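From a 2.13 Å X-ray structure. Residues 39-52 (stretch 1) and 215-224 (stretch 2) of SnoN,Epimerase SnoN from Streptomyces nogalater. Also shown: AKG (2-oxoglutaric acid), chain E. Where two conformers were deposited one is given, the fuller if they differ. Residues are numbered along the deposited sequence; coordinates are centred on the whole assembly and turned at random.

Stretch 1 39-52: RYRRDGYVHVPGVL
Stretch 2, residues 215-224: DCTFHHARTV

Gly44 O, on the first residue past the helix, is the only atom to take two hydrogen bonds across the stretches: it accepts from His220 N at 2.9 Å and from Thr223 OG1 at 2.7 Å. Helix 39-43 closes with Gly44 N bonded to Tyr40 O (2.8 Å), and Gly44 then turns out at phi 92°, psi 3°. Glycine is required twice over, since a CB would jam against the preceding carbonyl and lie 2.4 Å from Thr223 OG1. A type I turn, His220 to Thr223, places Thr223 (chi1 m) beside Gly44 O and is closed by Thr223 N to His220 O at 3.0 Å; His220 ND1 (chi1 t) accepts from Arg222 N at 3.0 Å.

From Gly44 the chain extends into strand 45-48, antiparallel to strand 216-220 at 167°, axes 4.6 Å apart. Val46 faces Phe218 and Val48 faces Cys216 as hydrogen-bonded pairs, CA atoms 5.3 Å apart; Val46 N to Phe218 O is 2.8 Å, Phe218 N to Val46 O 2.9 Å, Val48 N to Cys216 O 2.8 Å and Cys216 N to Val48 O 3.0 Å. Tyr45-His219 and His47-Thr217 are non-hydrogen-bonded pairs, at 4.1 and 4.4 Å between CA atoms.

Val46 (p), Val48 (t), Cys216 (p) and Phe218 (m, chi2 90°) share the apolar face. Val48 CG2 meets the Phe218 ring edge at CE1, 4.1 Å away, while Val51 CG1 (p) extends the patch to Cys216 SG at 3.9 Å. Tyr45, His47, Thr217 and His219 occupy the other face, where His219 (p, chi2 -88°) sends NE2 to AKG O1 in a weak 3.2 Å hydrogen bond.

Asp215 (m, chi2 5°) locks the far end with both oxygens: OD2 accepts from His47 NE2 (chi1 t, chi2 -151°) at 3.0 Å, OD1 from Gly50 N at 2.9 Å, Gly50 having phi 61°, psi 42°.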

# COMPACT_ATOMS: atom_id res chain seq x y z
N ARG A 39 -17.02 5.35 -5.74
CA ARG A 39 -16.41 4.12 -6.22
C ARG A 39 -15.54 3.46 -5.19
O ARG A 39 -15.70 2.26 -4.91
CB ARG A 39 -15.61 4.31 -7.52
CG ARG A 39 -16.45 4.08 -8.78
CD ARG A 39 -15.58 3.95 -10.06
NE ARG A 39 -15.26 5.29 -10.48
CZ ARG A 39 -14.07 5.76 -10.93
NH1 ARG A 39 -12.92 5.02 -11.03
NH2 ARG A 39 -14.03 7.06 -11.24
N TYR A 40 -14.65 4.23 -4.59
CA TYR A 40 -13.82 3.70 -3.45
C TYR A 40 -14.69 3.06 -2.30
O TYR A 40 -14.43 1.99 -1.80
CB TYR A 40 -12.89 4.74 -2.90
CG TYR A 40 -12.08 4.26 -1.73
CD1 TYR A 40 -11.03 3.39 -1.93
CD2 TYR A 40 -12.33 4.68 -0.44
CE1 TYR A 40 -10.26 2.95 -0.85
CE2 TYR A 40 -11.57 4.21 0.67
CZ TYR A 40 -10.55 3.37 0.45
OH TYR A 40 -9.80 2.87 1.45
N ARG A 41 -15.73 3.75 -1.90
CA ARG A 41 -16.57 3.29 -0.81
C ARG A 41 -17.34 2.00 -1.18
O ARG A 41 -17.42 1.09 -0.38
CB ARG A 41 -17.48 4.42 -0.33
CG ARG A 41 -16.61 5.38 0.53
CD ARG A 41 -17.37 6.41 1.34
NE ARG A 41 -18.53 6.89 0.58
CZ ARG A 41 -18.56 7.91 -0.24
NH1 ARG A 41 -17.49 8.70 -0.41
NH2 ARG A 41 -19.74 8.20 -0.85
N ARG A 42 -17.89 1.97 -2.38
CA ARG A 42 -18.67 0.82 -2.92
C ARG A 42 -17.78 -0.39 -3.18
O ARG A 42 -18.03 -1.46 -2.73
CB ARG A 42 -19.31 1.23 -4.21
CG ARG A 42 -20.30 0.21 -4.80
CD ARG A 42 -21.20 0.79 -5.92
NE ARG A 42 -20.64 2.02 -6.54
CZ ARG A 42 -21.18 3.27 -6.53
NH1 ARG A 42 -22.40 3.52 -5.98
NH2 ARG A 42 -20.53 4.29 -7.13
N ASP A 43 -16.65 -0.16 -3.76
CA ASP A 43 -15.80 -1.27 -4.17
C ASP A 43 -14.70 -1.67 -3.26
O ASP A 43 -14.21 -2.81 -3.31
CB ASP A 43 -15.15 -0.99 -5.55
CG ASP A 43 -16.15 -0.89 -6.71
OD1 ASP A 43 -17.30 -1.27 -6.55
OD2 ASP A 43 -15.72 -0.47 -7.80
N GLY A 44 -14.18 -0.70 -2.52
CA GLY A 44 -13.06 -0.95 -1.61
C GLY A 44 -11.70 -0.71 -2.23
O GLY A 44 -10.68 -1.00 -1.61
N TYR A 45 -11.72 -0.27 -3.48
CA TYR A 45 -10.53 0.15 -4.18
C TYR A 45 -10.91 1.14 -5.22
O TYR A 45 -12.04 1.19 -5.64
CB TYR A 45 -9.79 -1.05 -4.83
CG TYR A 45 -10.45 -1.52 -6.08
CD1 TYR A 45 -11.59 -2.29 -6.02
CD2 TYR A 45 -10.01 -1.08 -7.33
CE1 TYR A 45 -12.24 -2.70 -7.18
CE2 TYR A 45 -10.63 -1.50 -8.49
CZ TYR A 45 -11.73 -2.28 -8.40
OH TYR A 45 -12.38 -2.62 -9.52
N VAL A 46 -9.91 1.85 -5.72
CA VAL A 46 -10.12 2.67 -6.91
C VAL A 46 -8.84 2.83 -7.69
O VAL A 46 -7.71 2.89 -7.08
CB VAL A 46 -10.80 3.98 -6.49
CG1 VAL A 46 -9.83 5.03 -5.96
CG2 VAL A 46 -11.63 4.53 -7.58
N HIS A 47 -8.98 2.94 -8.99
CA HIS A 47 -7.88 3.21 -9.89
C HIS A 47 -7.87 4.70 -10.20
O HIS A 47 -8.87 5.25 -10.63
CB HIS A 47 -8.08 2.39 -11.20
CG HIS A 47 -7.11 2.68 -12.29
ND1 HIS A 47 -7.42 2.54 -13.61
CD2 HIS A 47 -5.82 3.07 -12.27
CE1 HIS A 47 -6.38 2.81 -14.36
NE2 HIS A 47 -5.40 3.15 -13.57
N VAL A 48 -6.70 5.31 -10.09
CA VAL A 48 -6.51 6.73 -10.48
C VAL A 48 -5.41 6.84 -11.49
O VAL A 48 -4.25 6.69 -11.14
CB VAL A 48 -6.15 7.68 -9.27
CG1 VAL A 48 -6.09 9.14 -9.71
CG2 VAL A 48 -7.19 7.57 -8.18
N PRO A 49 -5.75 7.11 -12.73
CA PRO A 49 -4.65 7.26 -13.73
C PRO A 49 -3.81 8.56 -13.61
O PRO A 49 -4.31 9.55 -13.17
CB PRO A 49 -5.35 7.26 -15.07
CG PRO A 49 -6.75 7.71 -14.76
CD PRO A 49 -7.08 7.28 -13.33
N GLY A 50 -2.53 8.47 -13.93
CA GLY A 50 -1.68 9.65 -14.12
C GLY A 50 -1.57 10.48 -12.85
O GLY A 50 -1.67 11.65 -12.85
N VAL A 51 -1.42 9.80 -11.73
CA VAL A 51 -1.26 10.52 -10.48
C VAL A 51 0.16 11.18 -10.42
O VAL A 51 0.32 12.23 -9.83
CB VAL A 51 -1.64 9.62 -9.32
CG1 VAL A 51 -0.49 8.76 -8.85
CG2 VAL A 51 -2.06 10.45 -8.20
N LEU A 52 1.15 10.53 -10.99
CA LEU A 52 2.47 11.07 -11.21
C LEU A 52 2.67 11.44 -12.65
O LEU A 52 2.19 10.75 -13.56
CB LEU A 52 3.54 10.04 -10.87
CG LEU A 52 3.60 9.52 -9.44
CD1 LEU A 52 4.76 8.51 -9.27
CD2 LEU A 52 3.72 10.66 -8.43
N ASP A 215 0.19 5.62 -12.90
CA ASP A 215 -1.15 5.34 -12.31
C ASP A 215 -0.99 4.82 -10.92
O ASP A 215 0.08 4.26 -10.54
CB ASP A 215 -1.90 4.24 -13.08
CG ASP A 215 -2.36 4.65 -14.45
OD1 ASP A 215 -2.05 5.76 -14.94
OD2 ASP A 215 -2.96 3.79 -15.10
N CYS A 216 -2.04 4.97 -10.13
CA CYS A 216 -2.08 4.21 -8.87
C CYS A 216 -3.43 3.60 -8.64
O CYS A 216 -4.45 3.93 -9.30
CB CYS A 216 -1.68 5.09 -7.67
SG CYS A 216 -2.90 6.26 -7.14
N THR A 217 -3.42 2.71 -7.67
CA THR A 217 -4.64 2.30 -7.00
C THR A 217 -4.58 2.74 -5.53
O THR A 217 -3.50 2.89 -4.97
CB THR A 217 -4.88 0.81 -7.07
OG1 THR A 217 -3.72 0.07 -6.65
CG2 THR A 217 -5.22 0.40 -8.50
N PHE A 218 -5.78 2.93 -4.97
CA PHE A 218 -6.00 2.94 -3.55
C PHE A 218 -6.85 1.77 -3.18
O PHE A 218 -7.85 1.47 -3.86
CB PHE A 218 -6.70 4.20 -3.12
CG PHE A 218 -5.87 5.45 -3.30
CD1 PHE A 218 -5.93 6.13 -4.47
CD2 PHE A 218 -5.04 5.88 -2.27
CE1 PHE A 218 -5.17 7.28 -4.66
CE2 PHE A 218 -4.31 7.04 -2.42
CZ PHE A 218 -4.38 7.76 -3.62
N HIS A 219 -6.46 1.05 -2.13
CA HIS A 219 -7.34 0.02 -1.57
C HIS A 219 -7.45 0.07 -0.06
O HIS A 219 -6.46 0.22 0.70
CB HIS A 219 -7.01 -1.38 -2.11
CG HIS A 219 -5.75 -1.96 -1.60
ND1 HIS A 219 -4.54 -1.74 -2.21
CD2 HIS A 219 -5.51 -2.83 -0.59
CE1 HIS A 219 -3.61 -2.46 -1.60
NE2 HIS A 219 -4.17 -3.11 -0.61
N HIS A 220 -8.66 -0.20 0.36
CA HIS A 220 -9.03 -0.33 1.78
C HIS A 220 -8.38 -1.55 2.43
O HIS A 220 -8.15 -2.57 1.84
CB HIS A 220 -10.58 -0.42 1.85
CG HIS A 220 -11.19 -0.28 3.22
ND1 HIS A 220 -11.19 -1.29 4.17
CD2 HIS A 220 -11.92 0.73 3.75
CE1 HIS A 220 -11.81 -0.88 5.24
NE2 HIS A 220 -12.31 0.31 5.00
N ALA A 221 -8.09 -1.41 3.70
CA ALA A 221 -7.39 -2.42 4.49
C ALA A 221 -8.17 -3.74 4.68
O ALA A 221 -7.58 -4.73 5.09
CB ALA A 221 -7.09 -1.84 5.88
N ARG A 222 -9.47 -3.68 4.46
CA ARG A 222 -10.33 -4.88 4.48
C ARG A 222 -10.63 -5.47 3.08
O ARG A 222 -11.24 -6.53 2.98
CB ARG A 222 -11.62 -4.66 5.30
CG ARG A 222 -11.38 -4.48 6.82
CD ARG A 222 -12.56 -4.59 7.78
NE ARG A 222 -13.31 -5.84 7.68
CZ ARG A 222 -13.19 -6.84 8.51
NH1 ARG A 222 -12.35 -6.79 9.55
NH2 ARG A 222 -13.93 -7.91 8.29
N THR A 223 -10.15 -4.81 2.01
CA THR A 223 -10.40 -5.33 0.66
C THR A 223 -9.49 -6.50 0.35
O THR A 223 -8.29 -6.39 0.49
CB THR A 223 -10.21 -4.26 -0.35
OG1 THR A 223 -11.13 -3.20 -0.07
CG2 THR A 223 -10.43 -4.77 -1.77
N VAL A 224 -10.07 -7.61 -0.10
CA VAL A 224 -9.28 -8.75 -0.50
C VAL A 224 -8.64 -8.44 -1.85
O VAL A 224 -9.29 -7.95 -2.76
CB VAL A 224 -10.16 -10.04 -0.63
CG1 VAL A 224 -9.34 -11.19 -1.18
CG2 VAL A 224 -10.72 -10.42 0.72
C1 AKG E . -0.58 -4.35 -0.85
O1 AKG E . -1.30 -4.32 0.17
O2 AKG E . -0.15 -3.31 -1.41
C2 AKG E . -0.25 -5.66 -1.48
O5 AKG E . -0.68 -6.70 -0.96
C3 AKG E . 0.64 -5.63 -2.75
C4 AKG E . 0.81 -6.96 -3.48
C5 AKG E . 1.70 -6.93 -4.70
O3 AKG E . 2.17 -5.85 -5.09
O4 AKG E . 2.00 -8.02 -5.29